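Local coordinates for salt-tolerant glutaminase (Micrococcus luteus, PDB 3AGD), which probably catalyses the hydrolysis of L-glutamine to L-glutamate and ammonium, as a salt-tolerant member of the serine-dependent glutaminase family, at residues Y8-L12 against R297-F302; L16-P21 against A289-A294; D37-A42 against A53-V58; A82-V87 against A119-L123; L250-P256 against L304-D308. One frame throughout, in Å; residues are numbered along the deposited sequence.

Contact 1 (Y8-L12 against R297-F302)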
# COMPACT_ATOMS: atom_id res chain seq x y z
N TYR A 8 20.51 5.70 13.85
CA TYR A 8 19.36 6.57 13.71
C TYR A 8 18.39 6.28 14.86
O TYR A 8 17.90 7.19 15.53
CB TYR A 8 18.64 6.32 12.39
CG TYR A 8 17.24 6.88 12.38
CD1 TYR A 8 17.01 8.24 12.14
CD2 TYR A 8 16.15 6.08 12.71
CE1 TYR A 8 15.73 8.78 12.22
CE2 TYR A 8 14.87 6.61 12.80
CZ TYR A 8 14.67 7.96 12.56
OH TYR A 8 13.41 8.49 12.69
N LEU A 9 18.11 5.00 15.07
CA LEU A 9 17.20 4.58 16.12
C LEU A 9 17.72 5.00 17.49
O LEU A 9 16.96 5.51 18.32
CB LEU A 9 17.00 3.06 16.08
CG LEU A 9 16.30 2.51 14.83
CD1 LEU A 9 16.17 1.00 14.93
CD2 LEU A 9 14.92 3.15 14.68
N ALA A 10 19.01 4.80 17.72
CA ALA A 10 19.63 5.16 18.99
C ALA A 10 19.43 6.65 19.25
O ALA A 10 19.14 7.05 20.38
CB ALA A 10 21.12 4.83 18.96
N SER A 11 19.57 7.46 18.21
CA SER A 11 19.39 8.91 18.33
C SER A 11 17.92 9.23 18.59
O SER A 11 17.60 10.11 19.39
CB SER A 11 19.83 9.62 17.05
OG SER A 11 21.19 9.33 16.75
N LEU A 12 17.04 8.52 17.90
CA LEU A 12 15.61 8.74 18.06
C LEU A 12 15.21 8.44 19.50
O LEU A 12 14.45 9.18 20.12
CB LEU A 12 14.82 7.85 17.11
CG LEU A 12 13.33 8.16 17.06
CD1 LEU A 12 13.14 9.60 16.60
CD2 LEU A 12 12.62 7.20 16.12
N ARG A 297 7.56 9.52 13.63
CA ARG A 297 8.90 9.94 13.22
C ARG A 297 9.51 8.98 12.20
O ARG A 297 10.20 9.42 11.27
CB ARG A 297 9.82 10.06 14.44
CG ARG A 297 9.65 11.36 15.23
CD ARG A 297 10.15 12.56 14.43
NE ARG A 297 11.61 12.60 14.30
CZ ARG A 297 12.45 13.06 15.23
NH1 ARG A 297 11.97 13.54 16.37
NH2 ARG A 297 13.76 13.04 15.02
N LEU A 298 9.28 7.68 12.35
CA LEU A 298 9.81 6.72 11.40
C LEU A 298 9.21 6.98 10.02
O LEU A 298 9.91 6.95 9.01
CB LEU A 298 9.48 5.29 11.84
CG LEU A 298 10.26 4.71 13.02
CD1 LEU A 298 9.73 3.33 13.36
CD2 LEU A 298 11.74 4.64 12.68
N SER A 299 7.91 7.25 10.00
CA SER A 299 7.21 7.53 8.76
C SER A 299 7.74 8.81 8.10
O SER A 299 7.99 8.84 6.89
CB SER A 299 5.71 7.67 9.02
OG SER A 299 5.05 8.26 7.91
N GLU A 300 7.90 9.87 8.89
CA GLU A 300 8.39 11.13 8.36
C GLU A 300 9.88 11.17 8.00
O GLU A 300 10.24 11.64 6.92
CB GLU A 300 8.09 12.28 9.32
CG GLU A 300 8.62 13.62 8.82
CD GLU A 300 8.24 14.78 9.71
OE1 GLU A 300 8.53 14.71 10.93
OE2 GLU A 300 7.67 15.76 9.19
N ASP A 301 10.73 10.68 8.90
CA ASP A 301 12.17 10.70 8.66
C ASP A 301 12.61 9.80 7.51
O ASP A 301 13.52 10.15 6.76
CB ASP A 301 12.92 10.29 9.92
CG ASP A 301 12.75 11.29 11.04
OD1 ASP A 301 12.45 12.46 10.73
OD2 ASP A 301 12.94 10.91 12.22
N PHE A 302 11.98 8.65 7.37
CA PHE A 302 12.33 7.71 6.32
C PHE A 302 11.36 7.79 5.15
O PHE A 302 11.49 7.05 4.17
CB PHE A 302 12.36 6.29 6.89
CG PHE A 302 13.52 6.03 7.81
CD1 PHE A 302 13.37 5.18 8.91
CD2 PHE A 302 14.77 6.58 7.56
CE1 PHE A 302 14.46 4.89 9.74
CE2 PHE A 302 15.87 6.30 8.39
CZ PHE A 302 15.71 5.45 9.48
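Side chains bridge a wide gap here: the axes of helical segments 8-12 and 297-301 come no closer than 12.4 Å and run at 128° to each other. Tyr8, in its t rotamer, reaches across, and its OH donates a 2.5 Å hydrogen bond to OD2 of Asp301. Asp301 (m) turns its carboxylate back toward Arg297, whose m/m/m side chain (chi1 to chi3) sets NE 3.0 Å from Asp301 OD2 in a salt bridge one turn apart. One face of the Tyr8 ring receives Phe302, whose CZ lies 3.3 Å from Tyr8 CD2; the planes are oblique, at 47°. Leu298 CD2 meets the ring near its plane, 3.7 Å from Tyr8 CE2, and also touches Leu9 CD2 at 4.0 Å. Leu12 lays CD1 over one face of the guanidinium, 3.8 Å from Arg297 CZ. Glu15 gives Arg297 a second salt bridge. Asp301 OD2 thus accepts from a phenol and a guanidinium at once, so a charged network flanked by apolar contacts joins the N-terminal helix to helix 289-301.

Contact 2 (L16-P21 against A289-A294)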
# COMPACT_ATOMS: atom_id res chain seq x y z
N LEU A 16 13.53 11.44 21.70
CA LEU A 16 12.18 11.27 22.22
C LEU A 16 12.21 10.90 23.70
O LEU A 16 11.27 11.20 24.44
CB LEU A 16 11.42 10.21 21.43
CG LEU A 16 11.22 10.51 19.94
CD1 LEU A 16 10.26 9.48 19.33
CD2 LEU A 16 10.66 11.92 19.77
N GLY A 17 13.29 10.24 24.11
CA GLY A 17 13.41 9.83 25.50
C GLY A 17 13.71 10.97 26.47
O GLY A 17 13.85 10.73 27.67
N ALA A 18 13.81 12.19 25.96
CA ALA A 18 14.09 13.35 26.81
C ALA A 18 12.88 13.69 27.68
O ALA A 18 13.00 14.43 28.66
CB ALA A 18 14.47 14.54 25.94
N VAL A 19 11.72 13.16 27.31
CA VAL A 19 10.50 13.39 28.06
C VAL A 19 9.75 12.07 28.18
O VAL A 19 10.01 11.14 27.41
CB VAL A 19 9.59 14.42 27.36
CG1 VAL A 19 10.28 15.77 27.35
CG2 VAL A 19 9.28 13.95 25.95
N ASN A 20 8.83 11.98 29.13
CA ASN A 20 8.09 10.74 29.33
C ASN A 20 6.65 11.03 29.78
O ASN A 20 6.26 10.70 30.90
CB ASN A 20 8.82 9.88 30.37
CG ASN A 20 8.47 8.42 30.26
OD1 ASN A 20 7.77 8.00 29.34
ND2 ASN A 20 8.97 7.61 31.19
N PRO A 21 5.85 11.63 28.88
CA PRO A 21 4.45 11.99 29.12
C PRO A 21 3.48 10.82 29.27
O PRO A 21 3.75 9.71 28.80
CB PRO A 21 4.11 12.85 27.91
CG PRO A 21 4.88 12.17 26.82
CD PRO A 21 6.23 11.92 27.49
N ALA A 289 2.50 6.43 24.39
CA ALA A 289 2.80 7.80 23.98
C ALA A 289 4.04 7.92 23.09
O ALA A 289 3.96 8.44 21.98
CB ALA A 289 2.95 8.69 25.21
N ARG A 290 5.19 7.45 23.58
CA ARG A 290 6.42 7.53 22.79
C ARG A 290 6.43 6.49 21.68
O ARG A 290 7.08 6.68 20.66
CB ARG A 290 7.65 7.28 23.66
CG ARG A 290 7.93 8.28 24.74
CD ARG A 290 8.60 7.50 25.85
NE ARG A 290 9.62 8.23 26.57
CZ ARG A 290 10.32 7.71 27.56
NH1 ARG A 290 10.10 6.46 27.95
NH2 ARG A 290 11.25 8.44 28.17
N GLY A 291 5.74 5.38 21.91
CA GLY A 291 5.68 4.33 20.91
C GLY A 291 4.99 4.83 19.66
O GLY A 291 5.43 4.56 18.54
N VAL A 292 3.90 5.57 19.85
CA VAL A 292 3.16 6.13 18.73
C VAL A 292 3.99 7.25 18.10
O VAL A 292 4.11 7.33 16.87
CB VAL A 292 1.79 6.68 19.22
CG1 VAL A 292 1.25 7.70 18.23
CG2 VAL A 292 0.80 5.53 19.37
N LEU A 293 4.56 8.10 18.93
CA LEU A 293 5.37 9.21 18.45
C LEU A 293 6.55 8.70 17.62
O LEU A 293 6.94 9.33 16.63
CB LEU A 293 5.87 10.05 19.62
CG LEU A 293 6.65 11.31 19.27
CD1 LEU A 293 5.84 12.19 18.32
CD2 LEU A 293 6.99 12.07 20.55
N ALA A 294 7.11 7.57 18.02
CA ALA A 294 8.24 6.98 17.29
C ALA A 294 7.79 6.52 15.90
O ALA A 294 8.54 6.64 14.94
CB ALA A 294 8.81 5.80 18.08
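Polar contacts centre on Arg290, whose extended side chain leaves the first turn of helix 289-301 and enters the curve of segment 16-21. Its NE and NH2 both point at the carbonyl of Val19, each 3.1 Å from Val19 O, in two weak hydrogen bonds with bent geometry. Gly17 O also lies near the guanidinium plane, 3.5 Å from Arg290 NH2. Over one face of the group sits Asn20 OD1, 3.1 Å from Arg290 CZ; this is a contact with the face, while Asn20 ND2 finds its hydrogen-bond partner in the carbonyl of Pro36.

Apolar contacts flank this centre. Leu16 packs its CD2 3.8 Å from Leu293 CD2 and its CD1 4.1 Å from Ala294 CB, and Pro21 CG rests 4.3 Å from Ala289 CB at the start of the helix.

The backbone turn presents the Val19 carbonyl to Arg290. A type I turn from Leu16 to Val19 ends helix 4-16 and redirects the chain. Phe39, just before strand 40-44, touches both Leu16 and Arg290. The arrangement is a helix-to-loop junction in which an arginine reaches a main-chain carbonyl just after a helix end, beside the antiparallel sheet of the beta-lactamase-like glutaminase fold.

Contact 3 (D37-A42 against A53-V58); sequences DRFGIA and AGDADV
The open end of the beta hairpin of strands 40-44 and 50-54 is the setting of this contact, at the edge of the five-stranded antiparallel sheet. Residues 38-42 are extended (phi -133 to -156, psi 111 to 158). Ile41 (t/t) and Ala53 form a hydrogen-bonded antiparallel pair with CA atoms 5.6 Å apart: Ile41 N to Ala53 O and Ala53 N to Ile41 O are both 3.0 Å. Next comes the non-hydrogen-bonded pair Gly40 and Gly54, CA atoms only 4.3 Å apart. A CB on either glycine would clash with the facing backbone, and Gly54 (72/-152) has positive phi.

Beyond it, Asp55 N donates to Phe39 O at 3.0 Å. Asp55, at -83/61, centres an inverse gamma turn with a weak bond of 2.9 Å from Ala56 N to Gly54 O, and a type I turn runs from Asp55 to Val58. In rotamer m, Asp55 OD2 accepts from Phe39 N at 2.9 Å; one water donates to Asp55 OD2 at 2.8 Å and Asp37 O at 2.7 Å. Val58 CG1 lies over one face of the Arg38 (m/t/m) guanidinium, 3.0 Å from Arg38 NH1.

Ile41 CG2 and Ala53 CB meet at 4.2 Å on the face covered by helix 4-16, where Leu9 touches Ala53. Phe39 (chi1 t), its CA-to-CB bond directed away from 53-58, packs on Val13 and Leu16. Ala42 and Ala56 meet Val201 of helix 201-212, while strand 273-278 pairs with strand 40-44.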
# COMPACT_ATOMS: atom_id res chain seq x y z
N ASP A 37 10.48 4.17 33.10
CA ASP A 37 11.70 4.61 32.45
C ASP A 37 12.31 3.57 31.50
O ASP A 37 13.46 3.17 31.66
CB ASP A 37 12.73 5.00 33.51
CG ASP A 37 13.89 5.81 32.94
OD1 ASP A 37 14.90 5.98 33.65
OD2 ASP A 37 13.78 6.27 31.79
N ARG A 38 11.53 3.14 30.52
CA ARG A 38 12.01 2.17 29.54
C ARG A 38 11.54 2.60 28.15
O ARG A 38 10.41 3.05 27.99
CB ARG A 38 11.54 0.75 29.90
CG ARG A 38 12.19 0.24 31.18
CD ARG A 38 12.17 -1.27 31.34
NE ARG A 38 10.88 -1.82 31.76
CZ ARG A 38 10.72 -3.04 32.25
NH1 ARG A 38 11.76 -3.85 32.38
NH2 ARG A 38 9.51 -3.47 32.60
N PHE A 39 12.42 2.46 27.17
CA PHE A 39 12.10 2.88 25.80
C PHE A 39 12.97 2.11 24.80
O PHE A 39 14.18 2.31 24.73
CB PHE A 39 12.34 4.39 25.68
CG PHE A 39 11.87 4.99 24.38
CD1 PHE A 39 11.01 4.31 23.53
CD2 PHE A 39 12.28 6.28 24.02
CE1 PHE A 39 10.56 4.89 22.35
CE2 PHE A 39 11.83 6.87 22.84
CZ PHE A 39 10.96 6.17 22.00
N GLY A 40 12.33 1.24 24.02
CA GLY A 40 13.06 0.46 23.04
C GLY A 40 12.38 0.45 21.69
O GLY A 40 11.17 0.68 21.58
N ILE A 41 13.15 0.18 20.64
CA ILE A 41 12.62 0.15 19.29
C ILE A 41 13.41 -0.84 18.43
O ILE A 41 14.61 -1.03 18.63
CB ILE A 41 12.70 1.55 18.66
CG1 ILE A 41 12.00 1.56 17.30
CG2 ILE A 41 14.16 1.96 18.50
CD1 ILE A 41 11.73 2.95 16.79
N ALA A 42 12.74 -1.46 17.47
CA ALA A 42 13.39 -2.42 16.59
C ALA A 42 12.71 -2.49 15.24
O ALA A 42 11.48 -2.38 15.15
CB ALA A 42 13.39 -3.81 17.24
N ALA A 53 17.55 -0.38 19.01
CA ALA A 53 18.18 0.55 19.95
C ALA A 53 17.33 0.63 21.22
O ALA A 53 16.14 0.31 21.20
CB ALA A 53 18.30 1.93 19.31
N GLY A 54 17.96 1.06 22.31
CA GLY A 54 17.26 1.19 23.57
C GLY A 54 16.92 -0.15 24.20
O GLY A 54 17.62 -1.14 23.97
N ASP A 55 15.85 -0.18 24.99
CA ASP A 55 15.41 -1.40 25.66
C ASP A 55 14.57 -2.26 24.72
O ASP A 55 13.40 -2.54 24.99
CB ASP A 55 14.58 -1.05 26.90
CG ASP A 55 15.31 -0.08 27.82
OD1 ASP A 55 16.40 -0.43 28.32
OD2 ASP A 55 14.78 1.03 28.05
N ALA A 56 15.18 -2.69 23.62
CA ALA A 56 14.50 -3.50 22.62
C ALA A 56 14.45 -4.98 22.97
O ALA A 56 13.88 -5.77 22.22
CB ALA A 56 15.17 -3.30 21.27
N ASP A 57 15.03 -5.36 24.10
CA ASP A 57 15.05 -6.77 24.50
C ASP A 57 14.42 -7.01 25.87
O ASP A 57 14.67 -8.03 26.51
CB ASP A 57 16.48 -7.29 24.49
CG ASP A 57 16.55 -8.80 24.40
OD1 ASP A 57 17.65 -9.36 24.62
OD2 ASP A 57 15.52 -9.43 24.08
N VAL A 58 13.60 -6.07 26.31
CA VAL A 58 12.91 -6.18 27.60
C VAL A 58 11.51 -6.70 27.32
O VAL A 58 10.76 -6.10 26.54
CB VAL A 58 12.82 -4.82 28.30
CG1 VAL A 58 12.01 -4.94 29.57
CG2 VAL A 58 14.22 -4.31 28.62
O HOH W 1 15.57 2.79 30.04

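Contact 4 (A82-V87 against A119-L123); sequences AVDRQV and AVHQL
Segment 82-87 is helical at 82-84; Gln86 N and Val87 N both bond to Val83 O, at 2.9 and 2.8 Å, and by Val87 the chain is extended (-133/121). Segment 119-123 is helical, with the bond from Leu123 N to Val120 O at 3.0 Å and a weak one from Leu123 N to Ala119 O at 3.4 Å. The register sets Val83 opposite Leu123, CA atoms 7.2 Å apart, and Gln86 opposite Ala119 at 6.5 Å.

Leu123 (m/t) buries the most surface in the contact. Its CD1 lies 4.0 Å from Val83 CG1 and 4.2 Å from Val87 CG2, and its CD2 lies 4.1 Å from Gln86 CG and also 4.1 Å from Ala82 O. Val87, in the t rotamer, inserts CG2 between the helix residues, 3.8 Å from Ala119 CB and 4.0 Å from Val120 CG2. Ala119 CB is also 3.8 Å from Gln86 O. Gln86, m at chi1 and chi2, points its CB toward the partner but turns its amide end away.

Tyr71 of helix 67-78 touches both Val83 and Val120. The contact is apolar packing between helix 114-123 and the 82-87 segment, in the helical part of the glutaminase fold; Val120 has its side chain about 8 Å from that of Tyr191, an L-glutamate-binding residue.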
# COMPACT_ATOMS: atom_id res chain seq x y z
N ALA A 82 -16.02 -19.00 7.50
CA ALA A 82 -16.33 -19.28 8.90
C ALA A 82 -16.00 -18.10 9.81
O ALA A 82 -16.76 -17.77 10.71
CB ALA A 82 -15.57 -20.53 9.36
N VAL A 83 -14.85 -17.48 9.59
CA VAL A 83 -14.44 -16.34 10.41
C VAL A 83 -15.28 -15.11 10.09
O VAL A 83 -15.72 -14.41 11.00
CB VAL A 83 -12.94 -16.01 10.20
CG1 VAL A 83 -12.55 -14.81 11.06
CG2 VAL A 83 -12.09 -17.21 10.57
N ASP A 84 -15.51 -14.85 8.81
CA ASP A 84 -16.28 -13.68 8.41
C ASP A 84 -17.73 -13.71 8.88
O ASP A 84 -18.37 -12.67 8.97
CB ASP A 84 -16.21 -13.47 6.90
CG ASP A 84 -14.83 -13.04 6.44
OD1 ASP A 84 -13.97 -12.78 7.31
OD2 ASP A 84 -14.60 -12.94 5.22
N ARG A 85 -18.24 -14.90 9.19
CA ARG A 85 -19.60 -15.02 9.68
C ARG A 85 -19.68 -14.54 11.13
O ARG A 85 -20.74 -14.15 11.60
CB ARG A 85 -20.09 -16.47 9.62
CG ARG A 85 -20.67 -16.92 8.29
CD ARG A 85 -21.46 -18.23 8.45
NE ARG A 85 -20.60 -19.42 8.55
CZ ARG A 85 -20.07 -20.06 7.51
NH1 ARG A 85 -20.30 -19.64 6.27
NH2 ARG A 85 -19.29 -21.11 7.71
N GLN A 86 -18.54 -14.55 11.83
CA GLN A 86 -18.50 -14.15 13.24
C GLN A 86 -17.72 -12.87 13.51
O GLN A 86 -17.84 -12.28 14.59
CB GLN A 86 -17.90 -15.27 14.10
CG GLN A 86 -18.56 -16.63 13.98
CD GLN A 86 -19.99 -16.67 14.52
OE1 GLN A 86 -20.58 -17.73 14.64
NE2 GLN A 86 -20.54 -15.50 14.83
N VAL A 87 -16.91 -12.44 12.55
CA VAL A 87 -16.10 -11.25 12.72
C VAL A 87 -16.22 -10.36 11.49
O VAL A 87 -15.90 -10.78 10.37
CB VAL A 87 -14.61 -11.63 12.94
CG1 VAL A 87 -13.76 -10.38 13.14
CG2 VAL A 87 -14.49 -12.55 14.15
N ALA A 119 -14.34 -12.95 19.74
CA ALA A 119 -14.94 -13.80 18.72
C ALA A 119 -13.86 -14.59 18.00
O ALA A 119 -14.05 -15.76 17.65
CB ALA A 119 -15.73 -12.96 17.72
N VAL A 120 -12.71 -13.95 17.78
CA VAL A 120 -11.57 -14.59 17.12
C VAL A 120 -11.00 -15.73 17.96
O VAL A 120 -10.71 -16.81 17.45
CB VAL A 120 -10.45 -13.57 16.83
CG1 VAL A 120 -9.13 -14.29 16.55
CG2 VAL A 120 -10.83 -12.69 15.64
N HIS A 121 -10.82 -15.50 19.26
CA HIS A 121 -10.27 -16.52 20.13
C HIS A 121 -11.17 -17.76 20.16
O HIS A 121 -10.68 -18.89 20.18
CB HIS A 121 -10.08 -15.97 21.54
CG HIS A 121 -9.13 -16.77 22.38
ND1 HIS A 121 -9.47 -18.00 22.92
CD2 HIS A 121 -7.84 -16.55 22.72
CE1 HIS A 121 -8.42 -18.50 23.56
NE2 HIS A 121 -7.42 -17.64 23.45
N GLN A 122 -12.48 -17.53 20.13
CA GLN A 122 -13.48 -18.59 20.14
C GLN A 122 -13.42 -19.46 18.88
O GLN A 122 -13.88 -20.60 18.89
CB GLN A 122 -14.88 -17.97 20.29
CG GLN A 122 -16.06 -18.89 19.92
CD GLN A 122 -16.47 -19.84 21.04
OE1 GLN A 122 -17.25 -19.48 21.93
NE2 GLN A 122 -15.93 -21.05 21.02
N LEU A 123 -12.85 -18.92 17.81
CA LEU A 123 -12.75 -19.64 16.53
C LEU A 123 -11.43 -20.37 16.31
O LEU A 123 -11.34 -21.24 15.46
CB LEU A 123 -12.92 -18.66 15.36
CG LEU A 123 -14.25 -17.96 15.10
CD1 LEU A 123 -14.00 -16.67 14.32
CD2 LEU A 123 -15.18 -18.90 14.33

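Contact 5 (L250-P256 against L304-D308); sequences LADVGIP and LHLMD
Helical residues 250-252 lead through Val253 to Gly254, which leaves the helix with positive phi (73/20), its CA 4.4 Å from that of His305. A type I turn runs from His305 to Asp308, with Asp308 N bonded to His305 O at 3.2 Å and His305 N weakly to Asp308 OD1 at 3.4 Å. Leu306 N donates to Gly254 O at 2.8 Å. The His305 ring (chi1 t, chi2 -67°) uses both nitrogens: NE2 donates to Ala251 O at 3.3 Å, while ND1 accepts from Met307 N at 2.9 Å. Gly254 CA lies over the ring face, 3.5 Å from the His305 centroid, a CH-pi contact where a CB would clash. Arg272 serves His305 O and forms a salt bridge with Asp308; Ser299 bonds to Val253 O and Leu304 O. Leu250 CD2 (t/m) packs 3.9 Å from Leu306 CD2 (t/p) and 3.8 Å from Met307 CE (m/m/t), and Met307 of the second subunit meets Leu306. ND1 accepting and NE2 donating are consistent with a neutral, NE2-protonated His305 linking a helix end to a turn.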
# COMPACT_ATOMS: atom_id res chain seq x y z
N LEU A 250 -3.82 6.43 8.82
CA LEU A 250 -3.44 6.04 7.47
C LEU A 250 -2.88 7.22 6.68
O LEU A 250 -1.82 7.12 6.08
CB LEU A 250 -4.65 5.42 6.74
CG LEU A 250 -4.54 4.92 5.29
CD1 LEU A 250 -4.85 6.05 4.35
CD2 LEU A 250 -3.16 4.34 5.02
N ALA A 251 -3.58 8.35 6.71
CA ALA A 251 -3.13 9.53 5.97
C ALA A 251 -1.86 10.17 6.54
O ALA A 251 -0.92 10.46 5.79
CB ALA A 251 -4.24 10.58 5.91
N ASP A 252 -1.83 10.41 7.85
CA ASP A 252 -0.68 11.05 8.47
C ASP A 252 0.57 10.18 8.60
O ASP A 252 1.68 10.67 8.38
CB ASP A 252 -1.04 11.56 9.87
CG ASP A 252 -2.25 12.47 9.88
OD1 ASP A 252 -2.49 13.19 8.89
OD2 ASP A 252 -2.98 12.47 10.90
N VAL A 253 0.40 8.91 8.95
CA VAL A 253 1.54 8.03 9.16
C VAL A 253 1.70 6.99 8.06
O VAL A 253 2.80 6.78 7.54
CB VAL A 253 1.42 7.33 10.54
CG1 VAL A 253 2.74 6.68 10.92
CG2 VAL A 253 1.01 8.34 11.60
N GLY A 254 0.60 6.33 7.71
CA GLY A 254 0.65 5.33 6.65
C GLY A 254 1.32 4.03 7.03
O GLY A 254 1.75 3.28 6.15
N ILE A 255 1.41 3.74 8.32
CA ILE A 255 2.03 2.50 8.78
C ILE A 255 1.04 1.68 9.60
O ILE A 255 0.75 2.01 10.74
CB ILE A 255 3.28 2.78 9.66
CG1 ILE A 255 4.34 3.52 8.84
CG2 ILE A 255 3.86 1.46 10.18
CD1 ILE A 255 5.59 3.88 9.65
N PRO A 256 0.49 0.60 9.00
CA PRO A 256 -0.47 -0.23 9.72
C PRO A 256 0.09 -0.55 11.11
O PRO A 256 1.20 -1.06 11.23
CB PRO A 256 -0.57 -1.47 8.83
CG PRO A 256 -0.39 -0.89 7.45
CD PRO A 256 0.75 0.08 7.64
N LEU A 304 8.29 6.82 4.88
CA LEU A 304 7.65 5.53 4.73
C LEU A 304 6.14 5.76 4.74
O LEU A 304 5.64 6.59 5.50
CB LEU A 304 8.06 4.60 5.87
CG LEU A 304 9.51 4.10 5.82
CD1 LEU A 304 9.86 3.37 7.10
CD2 LEU A 304 9.67 3.17 4.63
N HIS A 305 5.42 5.02 3.91
CA HIS A 305 3.98 5.18 3.84
C HIS A 305 3.38 4.09 2.97
O HIS A 305 3.96 3.71 1.95
CB HIS A 305 3.63 6.55 3.25
CG HIS A 305 2.22 6.98 3.51
ND1 HIS A 305 1.14 6.34 2.95
CD2 HIS A 305 1.72 7.96 4.30
CE1 HIS A 305 0.03 6.91 3.38
NE2 HIS A 305 0.35 7.89 4.20
N LEU A 306 2.23 3.59 3.38
CA LEU A 306 1.53 2.53 2.66
C LEU A 306 1.23 2.91 1.21
O LEU A 306 1.07 2.04 0.36
CB LEU A 306 0.22 2.21 3.38
CG LEU A 306 -0.59 1.03 2.85
CD1 LEU A 306 0.19 -0.26 3.07
CD2 LEU A 306 -1.93 0.96 3.56
N MET A 307 1.17 4.21 0.93
CA MET A 307 0.84 4.69 -0.41
C MET A 307 1.99 4.98 -1.37
O MET A 307 1.75 5.48 -2.47
CB MET A 307 -0.03 5.95 -0.31
CG MET A 307 -1.30 5.79 0.50
SD MET A 307 -2.39 4.54 -0.17
CE MET A 307 -3.28 4.04 1.28
N ASP A 308 3.23 4.69 -1.00
CA ASP A 308 4.29 4.98 -1.96
C ASP A 308 4.43 3.91 -3.03
O ASP A 308 4.14 2.73 -2.80
CB ASP A 308 5.63 5.22 -1.27
CG ASP A 308 5.93 4.20 -0.22
OD1 ASP A 308 6.66 4.54 0.75
OD2 ASP A 308 5.44 3.06 -0.36

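Overall arrangement
From the N terminus, helix 4-16 enters contact 1 and then contact 2; both are completed only by helix 289-301, so almost the whole glutaminase region lies between their segments, with contact 2 enclosed by contact 1. Within both spans, contact 3 closes a short hairpin and contact 4 follows in series, closing a 31-residue excursion in the helical part, its centre about 37 Å from that of contact 1. Contact 5 opens before the last strands of the sheet and closes beyond helix 289-301, crossing contacts 1 and 2. Contacts 1, 2 and 3 touch one another, joining helices 4-16 and 289-301 to the antiparallel sheet; contact 5 meets contact 1 through Ser299, beside the second subunit.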